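Local coordinates for protein GH5 (Bacteroidetes bacterium AC2a, PDB 4YHE) that probably hydrolyses beta-glucosidic bonds of cellulose and related glucans, as a family 5 glycoside hydrolase with a beta/alpha barrel, at residues A[219-224]-A[282-287]; A[4-9]-A[206-211]. One frame throughout, in Å; residues are numbered along the deposited sequence.

Overall arrangement
From the N terminus, helix 6-13 precedes the first barrel strand, and contact 2 brings its opening turn against the residue just before strand 209-212, the fifth strand. The loop it closes holds the first four strands of the eight-stranded parallel barrel with their helices. The chain then runs from strand 209-212 into helix 218-224, where contact 1 opens; its loop takes in strand 236-242 and returns along helix 270-285. The loops follow in series, neither nesting nor crossing. Their centres lie about 15 Å apart, and they touch where Ile285 O meets Val8 CG2 at 4.2 Å. Contact 2 thus ties the N-terminal helix to the barrel, while contact 1 joins helix 218-224 to helix 270-285, after the sixth strand.

Contact 1. Residues A[219-224]-A[282-287]; sequences DLTVEN and NMYIRR
Val222 and Met283 both hold their first branch anti to the backbone N (CG1 at chi1 166°, CG at -171°), whereas Tyr284 has its CG beside the backbone N (chi1 -60°), which carries the ring toward Thr221 and Val222. The side chains so placed join two outer helices of a TIM barrel, 218-224 after the fifth strand and 270-285 after the sixth. Val222 and Met283 run past each other in opposite directions, with Val222 CG1 4.0 Å from Met283 CG. The other methyl of Val222, CG2, lies 3.9 Å from Tyr284 CE2 and approaches the ring obliquely. Met283 also covers one face of its neighbour's ring: its CG stands 3.5 Å above the plane of Tyr284, over the centre, in the manner of a CH-pi contact. An alanine at Val222 would lack both methyls and is likely to leave Met283 CG and Tyr284 CE2 without their apolar partner on helix 218-224, opening a gap between the helices. Thr221 crosses the tyrosine at about a right angle, its CG2 3.5 Å from Tyr284 OH, while its own hydroxyl is engaged with Asn217 O. On the barrel side, Thr221 rests on Val238 and Val240, and Tyr284 on Val238 and Val291, so both pack against strands of the barrel. A salt bridge from Asp219 to Arg279 adds a charged link between the same helices. The phenol of Tyr284 ends in a hydrogen bond to water 1, with OH 2.6 Å from the water oxygen, and the water in turn donates a weak bond to Val222 O. That carbonyl oxygen is also approached by the end of the bent methionine chain, Met283 CE lying 3.5 Å from Val222 O.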
loop_
_atom_site.group_PDB
_atom_site.type_symbol
_atom_site.label_atom_id
_atom_site.label_comp_id
_atom_site.label_asym_id
_atom_site.label_seq_id
_atom_site.Cartn_x
_atom_site.Cartn_y
_atom_site.Cartn_z
ATOM N N ASP A 219 8.502 7.176 8.795
ATOM C CA ASP A 219 9.451 7.427 9.871
ATOM C C ASP A 219 9.393 6.414 10.999
ATOM O O ASP A 219 10.451 5.983 11.472
ATOM C CB ASP A 219 9.342 8.855 10.361
ATOM C CG ASP A 219 9.870 9.844 9.317
ATOM O OD1 ASP A 219 10.730 9.446 8.482
ATOM O OD2 ASP A 219 9.418 10.978 9.305
ATOM N N LEU A 220 8.186 5.996 11.418
ATOM C CA LEU A 220 8.092 5.012 12.492
ATOM C C LEU A 220 8.617 3.665 11.999
ATOM O O LEU A 220 9.105 2.847 12.781
ATOM C CB LEU A 220 6.664 4.887 13.026
ATOM C CG LEU A 220 6.086 6.124 13.732
ATOM C CD1 LEU A 220 4.678 5.799 14.220
ATOM C CD2 LEU A 220 6.957 6.517 14.915
ATOM N N THR A 221 8.545 3.461 10.684
ATOM C CA THR A 221 9.121 2.278 10.048
ATOM C C THR A 221 10.653 2.298 10.122
ATOM O O THR A 221 11.280 1.390 10.699
ATOM C CB THR A 221 8.634 2.155 8.568
ATOM O OG1 THR A 221 7.208 2.116 8.542
ATOM C CG2 THR A 221 9.170 0.867 7.916
ATOM N N VAL A 222 11.249 3.337 9.539
ATOM C CA VAL A 222 12.690 3.528 9.580
ATOM C C VAL A 222 13.215 3.368 11.018
ATOM O O VAL A 222 14.232 2.715 11.249
ATOM C CB VAL A 222 13.070 4.894 8.987
ATOM C CG1 VAL A 222 14.501 5.316 9.297
ATOM C CG2 VAL A 222 12.844 4.910 7.479
ATOM N N GLU A 223 12.492 3.929 11.976
ATOM C CA GLU A 223 12.949 4.010 13.372
ATOM C C GLU A 223 12.750 2.758 14.217
ATOM O O GLU A 223 13.484 2.548 15.203
ATOM C CB GLU A 223 12.244 5.207 14.052
ATOM C CG GLU A 223 12.640 6.578 13.462
ATOM C CD GLU A 223 11.616 7.697 13.696
ATOM O OE1 GLU A 223 10.657 7.512 14.491
ATOM O OE2 GLU A 223 11.765 8.777 13.062
ATOM N N ASN A 224 11.772 1.923 13.850
ATOM C CA ASN A 224 11.424 0.750 14.657
ATOM C C ASN A 224 11.252 -0.596 13.967
ATOM O O ASN A 224 11.262 -1.644 14.662
ATOM C CB ASN A 224 10.157 1.055 15.473
ATOM C CG ASN A 224 10.321 2.303 16.302
ATOM O OD1 ASN A 224 11.013 2.278 17.317
ATOM N ND2 ASN A 224 9.761 3.414 15.837
ATOM N N ASN A 282 18.119 5.975 2.544
ATOM C CA ASN A 282 19.307 5.685 3.324
ATOM C C ASN A 282 19.194 4.444 4.221
ATOM O O ASN A 282 20.179 3.678 4.405
ATOM C CB ASN A 282 19.692 6.920 4.156
ATOM C CG ASN A 282 20.145 8.086 3.300
ATOM O OD1 ASN A 282 20.815 7.916 2.291
ATOM N ND2 ASN A 282 19.787 9.280 3.711
ATOM N N MET A 283 18.020 4.227 4.800
ATOM C CA MET A 283 17.836 3.084 5.669
ATOM C C MET A 283 17.774 1.749 4.906
ATOM O O MET A 283 18.265 0.741 5.382
ATOM C CB MET A 283 16.568 3.247 6.503
ATOM C CG MET A 283 16.420 2.203 7.581
ATOM S SD MET A 283 17.639 2.451 8.893
ATOM C CE MET A 283 17.142 1.202 10.071
ATOM N N TYR A 284 17.176 1.753 3.719
ATOM C CA TYR A 284 16.813 0.528 3.052
ATOM C C TYR A 284 17.519 0.442 1.661
ATOM O O TYR A 284 18.374 -0.413 1.449
ATOM C CB TYR A 284 15.278 0.411 2.953
ATOM C CG TYR A 284 14.580 0.403 4.325
ATOM C CD1 TYR A 284 14.928 -0.513 5.293
ATOM C CD2 TYR A 284 13.581 1.332 4.627
ATOM C CE1 TYR A 284 14.288 -0.532 6.546
ATOM C CE2 TYR A 284 12.963 1.353 5.875
ATOM C CZ TYR A 284 13.308 0.433 6.826
ATOM O OH TYR A 284 12.668 0.465 8.092
ATOM N N ILE A 285 17.156 1.307 0.748
ATOM C CA ILE A 285 17.596 1.161 -0.636
ATOM C C ILE A 285 19.133 1.094 -0.693
ATOM O O ILE A 285 19.698 0.223 -1.350
ATOM C CB ILE A 285 17.144 2.308 -1.515
ATOM C CG1 ILE A 285 15.610 2.423 -1.586
ATOM C CG2 ILE A 285 17.745 2.177 -2.924
ATOM C CD1 ILE A 285 14.882 1.242 -2.190
ATOM N N ARG A 286 19.784 2.034 -0.007
ATOM C CA ARG A 286 21.248 2.148 -0.004
ATOM C C ARG A 286 21.931 0.866 0.501
ATOM O O ARG A 286 23.073 0.597 0.165
ATOM C CB ARG A 286 21.637 3.388 0.829
ATOM C CG ARG A 286 23.098 3.763 0.814
ATOM C CD ARG A 286 23.375 5.140 1.412
ATOM N NE ARG A 286 23.030 5.259 2.841
ATOM C CZ ARG A 286 23.372 6.302 3.617
ATOM N NH1 ARG A 286 24.060 7.318 3.112
ATOM N NH2 ARG A 286 23.019 6.337 4.906
ATOM N N ARG A 287 21.206 0.078 1.292
ATOM C CA ARG A 287 21.632 -1.175 1.836
ATOM C C ARG A 287 21.159 -2.377 1.015
ATOM O O ARG A 287 21.301 -3.493 1.465
ATOM C CB ARG A 287 21.049 -1.355 3.262
ATOM C CG ARG A 287 21.216 -0.163 4.171
ATOM C CD ARG A 287 22.643 -0.052 4.662
ATOM N NE ARG A 287 23.077 -1.252 5.379
ATOM C CZ ARG A 287 22.672 -1.606 6.608
ATOM N NH1 ARG A 287 21.823 -0.865 7.317
ATOM N NH2 ARG A 287 23.132 -2.720 7.149
HETATM O O HOH W 1 14.116 -0.378 10.031
#

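Contact 2. Residues A[4-9]-A[206-211]; sequences DNEAVQ and TRYIGV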
loop_
_atom_site.group_PDB
_atom_site.type_symbol
_atom_site.label_atom_id
_atom_site.label_comp_id
_atom_site.label_asym_id
_atom_site.label_seq_id
_atom_site.Cartn_x
_atom_site.Cartn_y
_atom_site.Cartn_z
ATOM N N ASP A 4 22.211 -1.696 -6.333
ATOM C CA ASP A 4 22.127 -2.256 -7.684
ATOM C C ASP A 4 21.762 -3.716 -7.639
ATOM O O ASP A 4 21.691 -4.347 -8.687
ATOM C CB ASP A 4 23.457 -2.078 -8.448
ATOM C CG ASP A 4 23.767 -0.648 -8.742
ATOM O OD1 ASP A 4 22.835 0.118 -8.960
ATOM O OD2 ASP A 4 24.944 -0.259 -8.787
ATOM N N ASN A 5 21.469 -4.266 -6.460
ATOM C CA ASN A 5 21.269 -5.683 -6.371
ATOM C C ASN A 5 19.919 -6.169 -6.994
ATOM O O ASN A 5 19.126 -5.376 -7.475
ATOM C CB ASN A 5 21.484 -6.183 -4.947
ATOM C CG ASN A 5 20.335 -5.830 -4.028
ATOM O OD1 ASN A 5 19.329 -5.256 -4.456
ATOM N ND2 ASN A 5 20.476 -6.180 -2.773
ATOM N N GLU A 6 19.728 -7.480 -7.043
ATOM C CA GLU A 6 18.562 -8.088 -7.692
ATOM C C GLU A 6 17.251 -7.665 -6.969
ATOM O O GLU A 6 16.251 -7.365 -7.606
ATOM C CB GLU A 6 18.740 -9.614 -7.724
ATOM C CG GLU A 6 17.644 -10.406 -8.420
ATOM C CD GLU A 6 17.632 -11.916 -8.086
ATOM O OE1 GLU A 6 18.571 -12.416 -7.423
ATOM O OE2 GLU A 6 16.661 -12.614 -8.482
ATOM N N ALA A 7 17.285 -7.605 -5.647
ATOM C CA ALA A 7 16.113 -7.220 -4.874
ATOM C C ALA A 7 15.603 -5.831 -5.202
ATOM O O ALA A 7 14.397 -5.676 -5.416
ATOM C CB ALA A 7 16.387 -7.352 -3.396
ATOM N N VAL A 8 16.486 -4.828 -5.243
ATOM C CA VAL A 8 16.083 -3.459 -5.493
ATOM C C VAL A 8 15.608 -3.340 -6.922
ATOM O O VAL A 8 14.687 -2.583 -7.195
ATOM C CB VAL A 8 17.196 -2.431 -5.194
ATOM C CG1 VAL A 8 16.806 -1.027 -5.633
ATOM C CG2 VAL A 8 17.524 -2.449 -3.701
ATOM N N GLN A 9 16.259 -4.069 -7.838
ATOM C CA GLN A 9 15.781 -4.138 -9.208
ATOM C C GLN A 9 14.338 -4.621 -9.243
ATOM O O GLN A 9 13.516 -4.046 -9.968
ATOM C CB GLN A 9 16.633 -5.092 -10.059
ATOM C CG GLN A 9 17.830 -4.457 -10.746
ATOM C CD GLN A 9 18.607 -5.491 -11.578
ATOM O OE1 GLN A 9 19.717 -5.889 -11.210
ATOM N NE2 GLN A 9 18.003 -5.967 -12.659
ATOM N N THR A 206 10.991 -18.533 -2.321
ATOM C CA THR A 206 11.777 -17.403 -2.782
ATOM C C THR A 206 10.915 -16.223 -3.231
ATOM O O THR A 206 11.386 -15.355 -3.955
ATOM C CB THR A 206 12.626 -17.838 -3.970
ATOM O OG1 THR A 206 11.747 -18.367 -4.956
ATOM C CG2 THR A 206 13.601 -18.916 -3.537
ATOM N N ARG A 207 9.646 -16.227 -2.832
ATOM C CA ARG A 207 8.730 -15.124 -3.120
ATOM C C ARG A 207 9.194 -13.869 -2.366
ATOM O O ARG A 207 9.652 -13.971 -1.217
ATOM C CB ARG A 207 7.318 -15.498 -2.631
ATOM C CG ARG A 207 6.247 -14.459 -2.935
ATOM C CD ARG A 207 4.822 -14.887 -2.558
ATOM N NE ARG A 207 4.441 -16.254 -2.915
ATOM C CZ ARG A 207 4.358 -16.759 -4.145
ATOM N NH1 ARG A 207 4.633 -16.037 -5.218
ATOM N NH2 ARG A 207 3.995 -18.029 -4.305
ATOM N N TYR A 208 9.072 -12.709 -2.999
ATOM C CA TYR A 208 9.209 -11.438 -2.287
ATOM C C TYR A 208 8.076 -11.232 -1.310
ATOM O O TYR A 208 6.919 -11.440 -1.649
ATOM C CB TYR A 208 9.284 -10.292 -3.243
ATOM C CG TYR A 208 10.596 -10.282 -3.963
ATOM C CD1 TYR A 208 11.717 -9.719 -3.367
ATOM C CD2 TYR A 208 10.731 -10.849 -5.210
ATOM C CE1 TYR A 208 12.944 -9.725 -4.006
ATOM C CE2 TYR A 208 11.953 -10.855 -5.867
ATOM C CZ TYR A 208 13.056 -10.302 -5.247
ATOM O OH TYR A 208 14.277 -10.261 -5.872
ATOM N N ILE A 209 8.423 -10.847 -0.091
ATOM C CA ILE A 209 7.433 -10.555 0.926
ATOM C C ILE A 209 7.584 -9.114 1.421
ATOM O O ILE A 209 8.666 -8.727 1.879
ATOM C CB ILE A 209 7.570 -11.482 2.113
ATOM C CG1 ILE A 209 7.396 -12.956 1.702
ATOM C CG2 ILE A 209 6.574 -11.097 3.197
ATOM C CD1 ILE A 209 7.749 -13.915 2.804
ATOM N N GLY A 210 6.502 -8.334 1.333
ATOM C CA GLY A 210 6.477 -6.963 1.848
ATOM C C GLY A 210 6.101 -6.963 3.313
ATOM O O GLY A 210 5.153 -7.623 3.702
ATOM N N VAL A 211 6.860 -6.238 4.124
ATOM C CA VAL A 211 6.549 -6.101 5.539
ATOM C C VAL A 211 6.443 -4.612 5.922
ATOM O O VAL A 211 7.272 -3.786 5.516
ATOM C CB VAL A 211 7.571 -6.809 6.448
ATOM C CG1 VAL A 211 7.512 -8.297 6.277
ATOM C CG2 VAL A 211 8.991 -6.301 6.227
HETATM O O HOH W 2 14.475 -11.275 -8.372
#
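Tyr208 reaches from the loop just before strand 209-212 to the first turn of helix 6-13, ending against Ala7 and Glu6. Its CB points toward the helix, and CG sits beside the backbone N (chi1 -72°), which directs the ring at the backbone of Ala7. Partway along the ring, CE1 comes to 4.1 Å from Ala7 CA and 4.2 Å from Ala7 CB, an apolar contact with the alanine methyl. Farther out, OH lies 3.7 Å from Ala7 CA, so the end of the phenol rests on the helix backbone. The hydroxyl finds its polar partner in water 2, which lies in the plane of the ring at its edge and accepts from OH at 2.7 Å. Water 2 passes the link on by donating to Glu6 OE2 at 2.6 Å, thereby bridging the loop before strand 209-212 and the start of helix 6-13. The extended glutamate, whose OE2 also forms a salt bridge with Arg235, is probably steadied by both partners. The helix turn met by the ring is itself capped: Asn5, at the N-cap position, accepts from Val8 N through OD1 at 3.0 Å in a nearly straight bond (169°). Phe10, one turn on in the same helix, stacks with the Tyr208 ring, and Met237 of strand 236-242 also touches this side chain. With Ala7 packed on Pro290, the first turns of helix 6-13 sit by the N-terminal ends of barrel strands 209-212, 236-242 and 291-296, meeting Tyr208, Arg235 and Pro290 just before them.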